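Local coordinates for protein hybrid kinase (Caulobacter vibrioides, PDB 6QRL) that probably acts as a histidine kinase that autophosphorylates from ATP, and binds the second messenger cyclic di-GMP through the pseudo-receiver domain described here, at residues A36-I39 / A40-L43; A16-R19 / A20-R24. All coordinates share one frame; numbering follows the deposited sequence.

Contact 1. Residues A36-I39 / A40-L43; sequences AVDI and ASAL
Asp-38 and Ser-41, whose CA atoms lie 5.5 Å apart, face each other across the first turn of helix 39-45, which the chain enters from strand 32-36 through the short loop Val-37 to Asp-38. Val-37 turns the chain between the extended Ala-36 and Asp-38, helical angles begin at Ile-39, and two main-chain bonds start the helix: Ala-42 N to Asp-38 O, and Leu-43 N to Ile-39 O at 2.9 Å. Asp-38 is the N-cap. Its CG sits between its own backbone N and carbonyl carbon (chi1 61°), which folds the carboxylate back over the helix start. OD1 there accepts from Ser-41 N at 2.9 Å, met nearly along the C-O axis with an N-H...O angle of 159°. Such a cap occupies an amide that has no helical carbonyl before it, and the negative charge probably also suits the positive end of the helix dipole. In the doubly wound fold of receiver domains, this is the turn that carries the chain from the edge strand into the following helix. Ser-41 OG lies 2.9 Å from Asp-38 OD1 and 3.0 Å from Asp-38 O; its single proton could serve either. Ala-36 CB touches OG at 3.3 Å, from roughly the side away from Asp-38 OD1. The same methyl reaches Ala-42 CB at 3.9 Å, an apolar contact that joins the end of strand 32-36 to the first turn of the helix. Farther along, Ile-39 CG2 approaches Leu-43 CD1 at 4.3 Å, and the pair leans on strand 51-55 through Ile-54 and Leu-52, with Pro-68 touching both.

Contact 2. Residues A16-R19 / A20-R24; sequences AIVR and AATAR
Ala-20, the first residue of the second segment, returns its amide to Ala-16 O at 3.0 Å and lays its methyl beside that oxygen. Ala-21 repeats the step one residue on, N to Ile-17 O at 2.9 Å, with CB 3.3 Å from the same Ile-17 O. At Thr-22 the pattern doubles. Its OG1 stands anti to the carbonyl carbon and beside the backbone N (chi1 -49°), turned back along the helix so that it donates to Val-18 O at 2.7 Å. Thr-22 N gives a second bond to that oxygen at 3.0 Å, and the two donors arrive from opposite faces of the carbonyl plane. The hydroxyl of this buried threonine is thus satisfied within its own helix, while Val-18 CG1 runs alongside it, 3.8 Å from OG1. Ala-23 N closes the next turn on Arg-19 O. The Arg-19 chain bends at chi3 (-67°), setting one guanidinium face against Ala-16 CA, which sits 3.6 Å above the plane, toward the rim, and its NH1 bonds to Ser-13 O. Within the right-handed beta-alpha-beta unit of strands 8-12 and 32-36, helix 16-28 turns Val-18 and Thr-22 onto strand 51-55, at Asp-55 and Leu-53 respectively.

The two contacts follow one another along the chain, contact 2 in the helix after strand 8-12 and contact 1 at the start of the helix after strand 32-36, with centres about 14 Å apart. Arg-19 joins them: its CD packs 3.4 Å from Ala-36 O, and its NH1 lies 3.8 Å from Val-37 CG1. The strand that backs both contacts, 51-55, ends at Asp-55, the predicted phosphorylation site, unmodified here. Contact 2 is nearer the cyclic di-GMP site: the side chain of Val-18 is about 8 Å from that of Pro-100, which binds the ligand, and the side chain of Ala-21 is about 8 Å from a bound cyclic di-GMP. Contact 1 lies away from that site.

Contact 1. Residues A36-I39 / A40-L43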
loop_
_atom_site.group_PDB
_atom_site.type_symbol
_atom_site.label_atom_id
_atom_site.label_comp_id
_atom_site.label_asym_id
_atom_site.label_seq_id
_atom_site.Cartn_x
_atom_site.Cartn_y
_atom_site.Cartn_z
ATOM N N ALA A 36 -7.337 -2.591 -6.803
ATOM C CA ALA A 36 -8.439 -3.188 -6.024
ATOM C C ALA A 36 -9.253 -2.108 -5.308
ATOM O O ALA A 36 -8.691 -1.026 -5.002
ATOM C CB ALA A 36 -7.848 -4.165 -5.054
ATOM N N VAL A 37 -10.514 -2.392 -4.971
ATOM C CA VAL A 37 -11.373 -1.362 -4.304
ATOM C C VAL A 37 -11.137 -1.330 -2.792
ATOM O O VAL A 37 -11.550 -0.353 -2.183
ATOM C CB VAL A 37 -12.878 -1.538 -4.574
ATOM C CG1 VAL A 37 -13.207 -1.248 -6.011
ATOM C CG2 VAL A 37 -13.403 -2.888 -4.097
ATOM N N ASP A 38 -10.539 -2.362 -2.189
ATOM C CA ASP A 38 -10.375 -2.407 -0.700
ATOM C C ASP A 38 -9.295 -3.424 -0.323
ATOM O O ASP A 38 -8.761 -4.082 -1.225
ATOM C CB ASP A 38 -11.704 -2.652 0.025
ATOM C CG ASP A 38 -12.394 -3.963 -0.296
ATOM O OD1 ASP A 38 -11.723 -4.917 -0.738
ATOM O OD2 ASP A 38 -13.603 -4.037 -0.050
ATOM N N ILE A 39 -8.995 -3.581 0.957
ATOM C CA ILE A 39 -7.906 -4.487 1.407
ATOM C C ILE A 39 -8.246 -5.945 1.060
ATOM O O ILE A 39 -7.365 -6.615 0.488
ATOM C CB ILE A 39 -7.623 -4.277 2.903
ATOM C CG1 ILE A 39 -7.116 -2.853 3.164
ATOM C CG2 ILE A 39 -6.663 -5.343 3.386
ATOM C CD1 ILE A 39 -7.102 -2.457 4.626
ATOM N N ALA A 40 -9.450 -6.430 1.367
ATOM C CA ALA A 40 -9.815 -7.836 1.048
ATOM C C ALA A 40 -9.590 -8.091 -0.456
ATOM O O ALA A 40 -8.945 -9.078 -0.790
ATOM C CB ALA A 40 -11.222 -8.175 1.492
ATOM N N SER A 41 -10.019 -7.199 -1.353
ATOM C CA SER A 41 -9.938 -7.451 -2.812
ATOM C C SER A 41 -8.475 -7.368 -3.271
ATOM O O SER A 41 -8.076 -8.090 -4.187
ATOM C CB SER A 41 -10.890 -6.547 -3.577
ATOM O OG SER A 41 -10.532 -5.177 -3.395
ATOM N N ALA A 42 -7.650 -6.549 -2.625
ATOM C CA ALA A 42 -6.192 -6.467 -2.874
ATOM C C ALA A 42 -5.518 -7.791 -2.480
ATOM O O ALA A 42 -4.704 -8.290 -3.260
ATOM C CB ALA A 42 -5.614 -5.296 -2.119
ATOM N N LEU A 43 -5.881 -8.378 -1.345
ATOM C CA LEU A 43 -5.323 -9.686 -0.911
ATOM C C LEU A 43 -5.755 -10.779 -1.896
ATOM O O LEU A 43 -4.925 -11.620 -2.223
ATOM C CB LEU A 43 -5.777 -10.005 0.516
ATOM C CG LEU A 43 -5.167 -9.125 1.616
ATOM C CD1 LEU A 43 -5.718 -9.532 2.983
ATOM C CD2 LEU A 43 -3.648 -9.187 1.624
#

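Contact 2. Residues A16-R19 / A20-R24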
loop_
_atom_site.group_PDB
_atom_site.type_symbol
_atom_site.label_atom_id
_atom_site.label_comp_id
_atom_site.label_asym_id
_atom_site.label_seq_id
_atom_site.Cartn_x
_atom_site.Cartn_y
_atom_site.Cartn_z
ATOM N N ALA A 16 -11.597 5.806 -8.137
ATOM C CA ALA A 16 -11.233 5.333 -9.497
ATOM C C ALA A 16 -9.990 6.088 -10.008
ATOM O O ALA A 16 -9.105 5.449 -10.607
ATOM C CB ALA A 16 -12.401 5.510 -10.438
ATOM N N ILE A 17 -9.933 7.402 -9.768
ATOM C CA ILE A 17 -8.837 8.281 -10.264
ATOM C C ILE A 17 -7.545 7.886 -9.540
ATOM O O ILE A 17 -6.517 7.790 -10.192
ATOM C CB ILE A 17 -9.215 9.772 -10.054
ATOM C CG1 ILE A 17 -10.310 10.203 -11.026
ATOM C CG2 ILE A 17 -7.999 10.691 -10.129
ATOM C CD1 ILE A 17 -11.231 11.273 -10.456
ATOM N N VAL A 18 -7.588 7.651 -8.234
ATOM C CA VAL A 18 -6.369 7.246 -7.480
ATOM C C VAL A 18 -5.938 5.857 -7.965
ATOM O O VAL A 18 -4.726 5.639 -8.132
ATOM C CB VAL A 18 -6.612 7.265 -5.960
ATOM C CG1 VAL A 18 -5.556 6.482 -5.206
ATOM C CG2 VAL A 18 -6.727 8.693 -5.461
ATOM N N ARG A 19 -6.864 4.911 -8.147
ATOM C CA ARG A 19 -6.434 3.541 -8.583
ATOM C C ARG A 19 -5.740 3.658 -9.949
ATOM O O ARG A 19 -4.709 3.072 -10.091
ATOM C CB ARG A 19 -7.577 2.531 -8.751
ATOM C CG ARG A 19 -8.323 2.160 -7.481
ATOM C CD ARG A 19 -9.230 0.952 -7.717
ATOM N NE ARG A 19 -10.329 1.243 -8.628
ATOM C CZ ARG A 19 -11.514 1.741 -8.295
ATOM N NH1 ARG A 19 -11.808 2.080 -7.045
ATOM N NH2 ARG A 19 -12.399 1.943 -9.252
ATOM N N ALA A 20 -6.313 4.386 -10.917
ATOM C CA ALA A 20 -5.775 4.485 -12.299
ATOM C C ALA A 20 -4.444 5.254 -12.305
ATOM O O ALA A 20 -3.501 4.768 -12.958
ATOM C CB ALA A 20 -6.786 5.118 -13.220
ATOM N N ALA A 21 -4.369 6.391 -11.604
ATOM C CA ALA A 21 -3.147 7.225 -11.525
ATOM C C ALA A 21 -2.008 6.446 -10.871
ATOM O O ALA A 21 -0.868 6.558 -11.372
ATOM C CB ALA A 21 -3.399 8.528 -10.800
ATOM N N THR A 22 -2.267 5.768 -9.764
ATOM C CA THR A 22 -1.229 5.010 -9.029
ATOM C C THR A 22 -0.796 3.821 -9.892
ATOM O O THR A 22 0.420 3.614 -10.018
ATOM C CB THR A 22 -1.704 4.590 -7.635
ATOM O OG1 THR A 22 -2.259 5.731 -6.977
ATOM C CG2 THR A 22 -0.589 4.019 -6.791
ATOM N N ALA A 23 -1.727 3.101 -10.524
ATOM C CA ALA A 23 -1.359 1.982 -11.433
ATOM C C ALA A 23 -0.463 2.502 -12.577
ATOM O O ALA A 23 0.561 1.845 -12.896
ATOM C CB ALA A 23 -2.576 1.279 -11.968
ATOM N N ARG A 24 -0.771 3.666 -13.159
ATOM C CA ARG A 24 0.072 4.228 -14.253
ATOM C C ARG A 24 1.478 4.570 -13.720
ATOM O O ARG A 24 2.440 4.299 -14.449
ATOM C CB ARG A 24 -0.641 5.403 -14.931
ATOM C CG ARG A 24 -1.873 4.985 -15.729
ATOM C CD ARG A 24 -2.458 6.136 -16.552
ATOM N NE ARG A 24 -3.885 6.403 -16.353
ATOM C CZ ARG A 24 -4.873 6.092 -17.205
ATOM N NH1 ARG A 24 -4.631 5.446 -18.339
ATOM N NH2 ARG A 24 -6.121 6.426 -16.906
#